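Local coordinates for lovastatin nonaketide synthase mokA (Monascus pilosus, PDB 6AD3), which builds the nonaketide skeleton of lovastatin (monacolin K) iteratively from malonyl-CoA as a multidomain type I polyketide synthase, represented here by its condensation domain, at residues 190-193 / 199-202; 338-341 / 347-350. The protein carries 1 engineered substitution. All coordinates share one frame; numbering follows the deposited sequence.

Interaction 1: residues 190-193 / 199-202; sequences LVDF and EHLF
The imidazole of H200 meets D192 OD1 at its edge, close to the ring plane, and the phenyl ring of F202 turns an edge to D192 CA. One face of the F193 ring is taken within its own strand by V191 CG1, 3.5 Å above the ring plane and over its centre, while L201 O from the partner strand lies at the edge. H200 ND1 donates to the syn lone pair of D192 OD1 at 2.7 Å, with an N-H...O angle of 160°. The bond lies close to the imidazole plane, yet the carboxylate is turned 34° from that plane. D192 gets there with CG anti to the backbone N (chi1 172°), and this His-carboxylate bond should limit rotation of the imidazole. F193 and L201 form the hydrogen-bonded pair: F193 N to L201 O is 2.9 Å, and L201 N to F193 O is 2.8 Å. D192 and F202 follow as the non-hydrogen-bonded pair, beside a CA-H...O contact from F202 CA to V191 O at 3.3 Å. Helix 165-176 packs on the F193 and L201 face and helix 112-125 on the D192 and F202 face of this antiparallel beta hairpin, part of the condensation domain.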
loop_
_atom_site.group_PDB
_atom_site.type_symbol
_atom_site.label_atom_id
_atom_site.label_comp_id
_atom_site.label_asym_id
_atom_site.label_seq_id
_atom_site.Cartn_x
_atom_site.Cartn_y
_atom_site.Cartn_z
ATOM N N LEU A 190 6.140 10.267 -15.059
ATOM C CA LEU A 190 7.227 9.336 -15.353
ATOM C C LEU A 190 8.459 10.135 -15.723
ATOM O O LEU A 190 8.445 10.789 -16.755
ATOM C CB LEU A 190 6.860 8.433 -16.519
ATOM C CG LEU A 190 5.617 7.566 -16.334
ATOM C CD1 LEU A 190 5.141 6.973 -17.641
ATOM C CD2 LEU A 190 5.863 6.473 -15.318
ATOM N N VAL A 191 9.419 10.208 -14.794
ATOM C CA VAL A 191 10.519 11.170 -14.878
ATOM C C VAL A 191 11.843 10.489 -14.618
ATOM O O VAL A 191 12.019 9.812 -13.579
ATOM C CB VAL A 191 10.338 12.332 -13.895
ATOM C CG1 VAL A 191 11.506 13.321 -14.040
ATOM C CG2 VAL A 191 9.003 12.992 -14.105
ATOM N N ASP A 192 12.795 10.689 -15.540
ATOM C CA ASP A 192 14.168 10.207 -15.386
ATOM C C ASP A 192 15.040 11.396 -15.106
ATOM O O ASP A 192 15.280 12.216 -16.028
ATOM C CB ASP A 192 14.633 9.510 -16.691
ATOM C CG ASP A 192 16.135 9.156 -16.689
ATOM O OD1 ASP A 192 16.765 9.168 -15.611
ATOM O OD2 ASP A 192 16.680 8.912 -17.803
ATOM N N PHE A 193 15.288 11.667 -13.824
ATOM C CA PHE A 193 16.240 12.761 -13.447
ATOM C C PHE A 193 17.654 12.224 -13.616
ATOM O O PHE A 193 17.976 11.153 -13.120
ATOM C CB PHE A 193 16.066 13.191 -11.983
ATOM C CG PHE A 193 14.765 13.855 -11.679
ATOM C CD1 PHE A 193 14.525 15.157 -12.059
ATOM C CD2 PHE A 193 13.799 13.191 -10.921
ATOM C CE1 PHE A 193 13.341 15.803 -11.714
ATOM C CE2 PHE A 193 12.606 13.803 -10.597
ATOM C CZ PHE A 193 12.362 15.099 -10.965
ATOM N N GLU A 199 24.339 8.779 -13.733
ATOM C CA GLU A 199 23.473 8.645 -12.576
ATOM C C GLU A 199 22.024 9.023 -12.912
ATOM O O GLU A 199 21.764 9.957 -13.717
ATOM C CB GLU A 199 23.954 9.467 -11.374
ATOM C CG GLU A 199 25.317 9.069 -10.835
ATOM C CD GLU A 199 25.327 7.764 -10.080
ATOM O OE1 GLU A 199 24.280 7.065 -9.966
ATOM O OE2 GLU A 199 26.420 7.397 -9.638
ATOM N N HIS A 200 21.088 8.345 -12.228
ATOM C CA HIS A 200 19.661 8.552 -12.431
ATOM C C HIS A 200 18.895 8.487 -11.143
ATOM O O HIS A 200 19.231 7.699 -10.266
ATOM C CB HIS A 200 19.108 7.444 -13.325
ATOM C CG HIS A 200 19.714 7.429 -14.679
ATOM N ND1 HIS A 200 19.223 8.178 -15.717
ATOM C CD2 HIS A 200 20.814 6.800 -15.150
ATOM C CE1 HIS A 200 20.004 8.031 -16.770
ATOM N NE2 HIS A 200 20.998 7.223 -16.440
ATOM N N LEU A 201 17.750 9.171 -11.145
ATOM C CA LEU A 201 16.623 8.882 -10.251
ATOM C C LEU A 201 15.341 8.796 -11.092
ATOM O O LEU A 201 14.900 9.780 -11.671
ATOM C CB LEU A 201 16.512 9.956 -9.164
ATOM C CG LEU A 201 15.303 9.848 -8.234
ATOM C CD1 LEU A 201 15.379 8.558 -7.455
ATOM C CD2 LEU A 201 15.238 11.056 -7.319
ATOM N N PHE A 202 14.880 7.579 -11.302
ATOM C CA PHE A 202 13.722 7.329 -12.141
ATOM C C PHE A 202 12.501 7.255 -11.253
ATOM O O PHE A 202 12.478 6.479 -10.301
ATOM C CB PHE A 202 13.890 6.007 -12.874
ATOM C CG PHE A 202 12.683 5.595 -13.658
ATOM C CD1 PHE A 202 12.079 6.488 -14.504
ATOM C CD2 PHE A 202 12.140 4.346 -13.509
ATOM C CE1 PHE A 202 10.933 6.144 -15.198
ATOM C CE2 PHE A 202 11.011 3.975 -14.225
ATOM C CZ PHE A 202 10.349 4.920 -14.982
#

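Interaction 2: residues 338-341 / 347-350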
loop_
_atom_site.group_PDB
_atom_site.type_symbol
_atom_site.label_atom_id
_atom_site.label_comp_id
_atom_site.label_asym_id
_atom_site.label_seq_id
_atom_site.Cartn_x
_atom_site.Cartn_y
_atom_site.Cartn_z
ATOM N N LEU A 338 3.558 -7.621 19.395
ATOM C CA LEU A 338 4.058 -6.376 19.878
ATOM C C LEU A 338 2.918 -5.377 20.107
ATOM O O LEU A 338 2.891 -4.658 21.109
ATOM C CB LEU A 338 5.086 -5.816 18.898
ATOM C CG LEU A 338 5.697 -4.492 19.318
ATOM C CD1 LEU A 338 6.288 -4.565 20.723
ATOM C CD2 LEU A 338 6.759 -4.083 18.314
ATOM N N LEU A 339 1.957 -5.340 19.188
ATOM C CA LEU A 339 0.832 -4.452 19.342
ATOM C C LEU A 339 0.061 -4.800 20.609
ATOM O O LEU A 339 -0.382 -3.908 21.345
ATOM C CB LEU A 339 -0.081 -4.512 18.138
ATOM C CG LEU A 339 0.486 -3.876 16.860
ATOM C CD1 LEU A 339 -0.369 -4.257 15.659
ATOM C CD2 LEU A 339 0.528 -2.383 16.984
ATOM N N ALA A 340 -0.162 -6.090 20.831
ATOM C CA ALA A 340 -0.874 -6.510 22.039
ATOM C C ALA A 340 -0.081 -6.090 23.284
ATOM O O ALA A 340 -0.673 -5.621 24.282
ATOM C CB ALA A 340 -1.100 -8.015 22.031
ATOM N N ARG A 341 1.223 -6.341 23.288
ATOM C CA ARG A 341 2.045 -5.922 24.426
ATOM C C ARG A 341 1.940 -4.456 24.710
ATOM O O ARG A 341 1.812 -4.061 25.849
ATOM C CB ARG A 341 3.505 -6.270 24.247
ATOM C CG ARG A 341 3.813 -7.738 24.278
ATOM C CD ARG A 341 5.306 -7.975 24.324
ATOM N NE ARG A 341 5.571 -9.404 24.358
ATOM C CZ ARG A 341 6.785 -9.925 24.403
ATOM N NH1 ARG A 341 7.839 -9.116 24.402
ATOM N NH2 ARG A 341 6.943 -11.236 24.508
ATOM N N ASP A 347 -8.263 -7.738 21.931
ATOM C CA ASP A 347 -9.180 -7.849 20.796
ATOM C C ASP A 347 -9.045 -6.611 19.914
ATOM O O ASP A 347 -9.507 -5.510 20.268
ATOM C CB ASP A 347 -10.621 -8.040 21.269
ATOM C CG ASP A 347 -11.642 -8.041 20.128
ATOM O OD1 ASP A 347 -11.284 -8.135 18.927
ATOM O OD2 ASP A 347 -12.841 -7.897 20.448
ATOM N N PHE A 348 -8.292 -6.775 18.829
ATOM C CA PHE A 348 -8.126 -5.699 17.875
ATOM C C PHE A 348 -7.872 -6.280 16.505
ATOM O O PHE A 348 -7.567 -7.471 16.377
ATOM C CB PHE A 348 -6.980 -4.737 18.280
ATOM C CG PHE A 348 -5.627 -5.394 18.430
ATOM C CD1 PHE A 348 -5.278 -6.049 19.628
ATOM C CD2 PHE A 348 -4.709 -5.438 17.359
ATOM C CE1 PHE A 348 -4.017 -6.610 19.790
ATOM C CE2 PHE A 348 -3.466 -6.028 17.519
ATOM C CZ PHE A 348 -3.147 -6.666 18.706
ATOM N N SER A 349 -7.925 -5.421 15.483
ATOM C CA SER A 349 -7.801 -5.919 14.118
ATOM C C SER A 349 -6.630 -5.312 13.386
ATOM O O SER A 349 -6.176 -4.200 13.701
ATOM C CB SER A 349 -9.107 -5.659 13.343
ATOM O OG SER A 349 -10.195 -6.393 13.883
ATOM N N ILE A 350 -6.082 -6.090 12.467
ATOM C CA ILE A 350 -4.994 -5.637 11.633
ATOM C C ILE A 350 -5.407 -5.783 10.181
ATOM O O ILE A 350 -5.728 -6.887 9.721
ATOM C CB ILE A 350 -3.717 -6.462 11.866
ATOM C CG1 ILE A 350 -3.269 -6.377 13.368
ATOM C CG2 ILE A 350 -2.603 -5.973 10.909
ATOM C CD1 ILE A 350 -2.120 -7.306 13.739
#
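Between residues 338-341 of helix 327-343 and residues 347-350, where a strand starts at F348, the nearest CA atoms are those of A340 and F348, 8.4 Å apart, a gap bridged by side chains. F348 CG sits between the backbone N and the carbonyl carbon (chi1 58°), and the ring's outer carbons meet two successive helix residues. A340 CB lies in the ring plane at the edge, 3.9 Å from F348 CE1. The backbone atom A340 N comes within 3.7 Å of F348 CZ, obliquely to the ring. L339 crosses the phenylalanine side chain at a slant, its CB 3.8 Å from F348 CE2. L339 and I350 extend toward each other tip to tip, L339 CD1 to I350 CD1 being 4.0 Å. With CG1 anti to the carbonyl carbon and chi2 extended (172°), I350 CD1 reaches the leucine. The four touching residues are buried, and the side-chain contacts between them are apolar. On the helix side, L338 turns to F499 and Y503 of helix 495-512. On the strand side, backbone hydrogen bonds to strand 371-377 pair F348 with F377 and I350 with L375; from strand 435-440, A435 touches L339 and F437 touches I350.

The two interactions lie on opposite sides of the chain's centre, their centres 40 Å apart and their nearest atoms about 29 Å, so they do not touch. Interaction 1 closes before interaction 2 opens along the chain. Each belongs to its own sheet: interaction 1 joins strands 188-195 and 199-206 of the mixed sheet that also contains 100-107, 157-161 and 453-460, whereas interaction 2 sets helix 327-343 against strand 348-354 of the sheet running from 301-307 to 371-377. This separation fits the two-lobed architecture known for condensation domains. Strand 453-460, from late in the chain, completes the sheet of the earlier lobe, so the two lobes are not simply consecutive in sequence.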